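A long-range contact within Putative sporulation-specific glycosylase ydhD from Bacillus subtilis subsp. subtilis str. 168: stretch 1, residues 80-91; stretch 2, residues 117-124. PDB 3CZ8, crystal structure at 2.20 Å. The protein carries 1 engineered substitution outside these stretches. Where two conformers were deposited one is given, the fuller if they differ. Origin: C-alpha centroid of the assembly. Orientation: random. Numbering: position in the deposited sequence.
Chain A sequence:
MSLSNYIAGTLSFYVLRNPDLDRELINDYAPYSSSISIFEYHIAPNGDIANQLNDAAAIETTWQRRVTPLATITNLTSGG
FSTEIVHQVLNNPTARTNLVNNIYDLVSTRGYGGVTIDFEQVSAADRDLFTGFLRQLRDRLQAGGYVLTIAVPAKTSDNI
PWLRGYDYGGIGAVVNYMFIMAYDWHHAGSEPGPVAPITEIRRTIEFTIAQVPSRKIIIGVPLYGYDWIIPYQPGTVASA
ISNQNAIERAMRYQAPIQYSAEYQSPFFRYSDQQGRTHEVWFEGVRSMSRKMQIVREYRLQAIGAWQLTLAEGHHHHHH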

# COMPACT_ATOMS: atom_id res chain seq x y z
N GLY A 80 -0.37 16.63 -10.07
CA GLY A 80 -0.99 15.49 -10.77
C GLY A 80 -0.66 15.39 -12.25
O GLY A 80 0.40 15.83 -12.70
N PHE A 81 -1.57 14.79 -13.00
CA PHE A 81 -1.37 14.57 -14.43
C PHE A 81 -1.58 15.87 -15.19
O PHE A 81 -2.59 16.55 -15.02
N SER A 82 -0.59 16.21 -16.00
CA SER A 82 -0.60 17.47 -16.73
C SER A 82 -1.15 17.28 -18.14
O SER A 82 -0.50 16.67 -19.00
N THR A 83 -2.35 17.82 -18.34
CA THR A 83 -3.06 17.84 -19.63
C THR A 83 -2.26 18.62 -20.69
O THR A 83 -2.34 18.35 -21.89
N GLU A 84 -1.50 19.62 -20.22
CA GLU A 84 -0.75 20.52 -21.09
C GLU A 84 0.63 20.00 -21.51
O GLU A 84 1.02 20.16 -22.66
N ILE A 85 1.37 19.39 -20.57
CA ILE A 85 2.71 18.86 -20.85
C ILE A 85 2.71 17.80 -21.96
O ILE A 85 3.54 17.85 -22.87
N VAL A 86 1.76 16.87 -21.88
CA VAL A 86 1.58 15.84 -22.92
C VAL A 86 1.13 16.45 -24.26
O VAL A 86 1.55 15.98 -25.32
N HIS A 87 0.32 17.51 -24.20
CA HIS A 87 -0.14 18.24 -25.40
C HIS A 87 1.02 18.90 -26.15
O HIS A 87 1.07 18.86 -27.38
N GLN A 88 1.95 19.49 -25.40
CA GLN A 88 3.13 20.15 -25.97
C GLN A 88 4.07 19.15 -26.63
O GLN A 88 4.76 19.49 -27.60
N VAL A 89 4.09 17.93 -26.11
CA VAL A 89 4.89 16.84 -26.67
C VAL A 89 4.25 16.30 -27.95
O VAL A 89 4.92 16.19 -28.98
N LEU A 90 2.95 15.99 -27.88
CA LEU A 90 2.22 15.39 -29.00
C LEU A 90 2.07 16.30 -30.23
O LEU A 90 1.81 15.81 -31.33
N ASN A 91 2.25 17.61 -30.03
CA ASN A 91 2.10 18.58 -31.11
C ASN A 91 3.43 19.14 -31.66
O ASN A 91 3.45 19.83 -32.67
N ILE A 117 3.14 2.96 -20.98
CA ILE A 117 2.79 4.36 -21.15
C ILE A 117 1.57 4.61 -20.27
O ILE A 117 0.54 3.94 -20.42
N ASP A 118 1.71 5.53 -19.33
CA ASP A 118 0.61 5.93 -18.47
C ASP A 118 0.41 7.43 -18.66
O ASP A 118 0.73 8.23 -17.78
N PHE A 119 -0.10 7.80 -19.82
CA PHE A 119 -0.44 9.19 -20.08
C PHE A 119 -1.92 9.37 -19.79
O PHE A 119 -2.78 8.76 -20.42
N GLU A 120 -2.21 10.22 -18.81
CA GLU A 120 -3.58 10.50 -18.45
C GLU A 120 -3.95 11.93 -18.77
O GLU A 120 -3.07 12.80 -18.92
N GLN A 121 -5.26 12.16 -18.89
CA GLN A 121 -5.84 13.44 -19.32
C GLN A 121 -5.30 13.87 -20.69
O GLN A 121 -4.98 15.04 -20.90
N VAL A 122 -5.18 12.90 -21.60
CA VAL A 122 -4.83 13.19 -22.99
C VAL A 122 -6.05 13.87 -23.59
O VAL A 122 -7.14 13.31 -23.56
N SER A 123 -5.86 15.09 -24.09
CA SER A 123 -6.96 15.85 -24.70
C SER A 123 -7.50 15.15 -25.96
O SER A 123 -6.78 14.43 -26.65
N ALA A 124 -8.79 15.36 -26.22
CA ALA A 124 -9.50 14.71 -27.32
C ALA A 124 -9.02 15.12 -28.71
O ALA A 124 -9.20 14.37 -29.68

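A helix that packs against an irregular segment must find its partners residue by residue, and the contact between residues 80-91 and 117-124 of this putative glycosylase illustrates how rotamers adapt to that task. About 579 Å² is buried, counting both sides, and no clear hydrogen bond crosses the interface; shape and apolar contact account for most of what can be described with confidence.

The largest single contribution comes from Phe 81, at the end of a short strand. Its CA-to-CB bond points toward the second stretch, and the m rotamer (chi1 -71°), with chi2 at -85°, lays the ring against Glu 120. That residue answers with its own CB directed at the ring: Glu 120 CB lies 3.8 Å from the centroid of the Phe 81 ring, 19° off the normal, a CH-pi contact over the face. Glu 120 is m at chi1 and t at chi2, so its chain runs along the ring face, with OE1 over it and OE2 3.3 Å from Phe 81 CZ; OE2 is hydrogen-bonded elsewhere in the structure. Asp 118, with chi1 t, brings OD2 to 3.9 Å from Phe 81 CZ, although its CA-to-CB bond leaves sideways.

Between strand and helix sits Ser 82, whose CA-to-CB bond points away from the second stretch. Its t rotamer places OG 3.1 Å from Ile 85 N, which donates the N-capping bond and satisfies an amide that the first helical turn would otherwise leave free. Just beyond, Thr 83 and Gln 121 bring their CA atoms within 5.2 Å of each other. Gln 121, m then t, extends toward the first stretch, so that its terminal amide reaches the backbone of Phe 81 and also Thr 83, which is m (chi1 -47°) in the conformer given, with OG1 2.9 Å from Gln 121 OE1 as modelled; the orientation of that amide is uncertain.

Farther along the helix the chemistry becomes apolar. Val 86 and Leu 90, one turn apart, both point toward the second stretch. In the p rotamer (chi1 67°), Val 86 places CG2 3.7 Å from Phe 119 CD2 and 4.3 Å from Val 122 CG2. Leu 90, in the extended mt conformation, brings CD1 to 4.4 Å from Val 122 CG1. Phe 119 and Val 122 start with CA-to-CB bonds pointing away, yet their side chains still offer carbon surface to the helix.

His 87, t at chi1, borders this patch: its ND1 approaches Ser 123 OG at 3.6 Å, with the hydroxyl at the ring edge. Asn 91 ND2 donates to His 87 O at 2.7 Å, a bond within the first stretch.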

# COMPACT_ATOMS: atom_id res chain seq x y z
CB PHE A 81 -2.31 13.47 -14.95
CG PHE A 81 -1.94 12.09 -14.49
CD1 PHE A 81 -0.99 11.35 -15.18
CD2 PHE A 81 -2.54 11.54 -13.36
CE1 PHE A 81 -0.64 10.06 -14.75
CE2 PHE A 81 -2.19 10.26 -12.92
CZ PHE A 81 -1.23 9.52 -13.62
CB SER A 82 0.80 18.08 -16.78
OG SER A 82 0.78 19.25 -17.58
CB THR A 83 -4.45 18.51 -19.44
OG1 THR A 83 -5.10 17.95 -18.30
CG2 THR A 83 -5.34 18.33 -20.67
CB GLU A 84 -0.61 21.91 -20.45
CG GLU A 84 -1.89 22.75 -20.48
CD GLU A 84 -2.84 22.48 -19.32
OE1 GLU A 84 -3.98 22.99 -19.37
OE2 GLU A 84 -2.46 21.77 -18.36
CB ILE A 85 3.42 18.35 -19.56
CG1 ILE A 85 3.91 19.53 -18.72
CG2 ILE A 85 4.60 17.42 -19.89
CD1 ILE A 85 4.86 19.17 -17.60
CB VAL A 86 0.67 14.65 -22.43
CG1 VAL A 86 -0.77 15.09 -22.21
CG2 VAL A 86 0.74 13.47 -23.39
CB HIS A 87 -1.20 19.28 -25.02
CG HIS A 87 -1.77 20.03 -26.18
ND1 HIS A 87 -2.90 19.60 -26.85
CD2 HIS A 87 -1.39 21.18 -26.79
CE1 HIS A 87 -3.18 20.45 -27.82
NE2 HIS A 87 -2.27 21.41 -27.81
CB GLN A 88 3.88 20.94 -24.89
CG GLN A 88 3.20 22.25 -24.47
CD GLN A 88 3.92 22.93 -23.32
OE1 GLN A 88 3.99 22.39 -22.21
NE2 GLN A 88 4.44 24.12 -23.57
CB VAL A 89 5.09 15.70 -25.63
CG1 VAL A 89 5.69 14.47 -26.28
CG2 VAL A 89 5.98 16.18 -24.49
CB LEU A 90 0.84 14.89 -28.54
CG LEU A 90 0.80 13.68 -27.58
CD1 LEU A 90 -0.63 13.31 -27.24
CD2 LEU A 90 1.55 12.47 -28.14
CB ASN A 91 1.16 19.71 -30.69
CG ASN A 91 -0.28 19.25 -30.58
OD1 ASN A 91 -1.07 19.42 -31.52
ND2 ASN A 91 -0.64 18.66 -29.45
CB ILE A 117 2.53 4.73 -22.63
CG1 ILE A 117 3.81 4.64 -23.47
CG2 ILE A 117 1.92 6.12 -22.74
CD1 ILE A 117 4.92 5.65 -23.07
CB ASP A 118 0.89 5.54 -17.01
CG ASP A 118 -0.25 5.90 -16.06
OD1 ASP A 118 -1.41 6.00 -16.50
OD2 ASP A 118 0.02 6.07 -14.85
CB PHE A 119 -0.12 9.63 -21.52
CG PHE A 119 1.36 9.70 -21.84
CD1 PHE A 119 2.33 9.56 -20.85
CD2 PHE A 119 1.78 9.93 -23.15
CE1 PHE A 119 3.69 9.63 -21.15
CE2 PHE A 119 3.14 10.01 -23.47
CZ PHE A 119 4.10 9.86 -22.46
CB GLU A 120 -3.84 10.17 -16.98
CG GLU A 120 -3.81 8.67 -16.71
CD GLU A 120 -4.06 8.33 -15.26
OE1 GLU A 120 -4.87 9.02 -14.60
OE2 GLU A 120 -3.42 7.38 -14.78
CB GLN A 121 -5.66 14.54 -18.26
CG GLN A 121 -6.36 14.27 -16.92
CD GLN A 121 -5.85 15.16 -15.80
OE1 GLN A 121 -5.65 16.37 -15.98
NE2 GLN A 121 -5.63 14.58 -14.63
CB VAL A 122 -4.43 11.91 -23.78
CG1 VAL A 122 -4.40 12.16 -25.30
CG2 VAL A 122 -3.06 11.39 -23.33
CB SER A 123 -6.55 17.30 -24.97
OG SER A 123 -5.59 17.39 -26.01
CB ALA A 124 -10.98 14.98 -27.20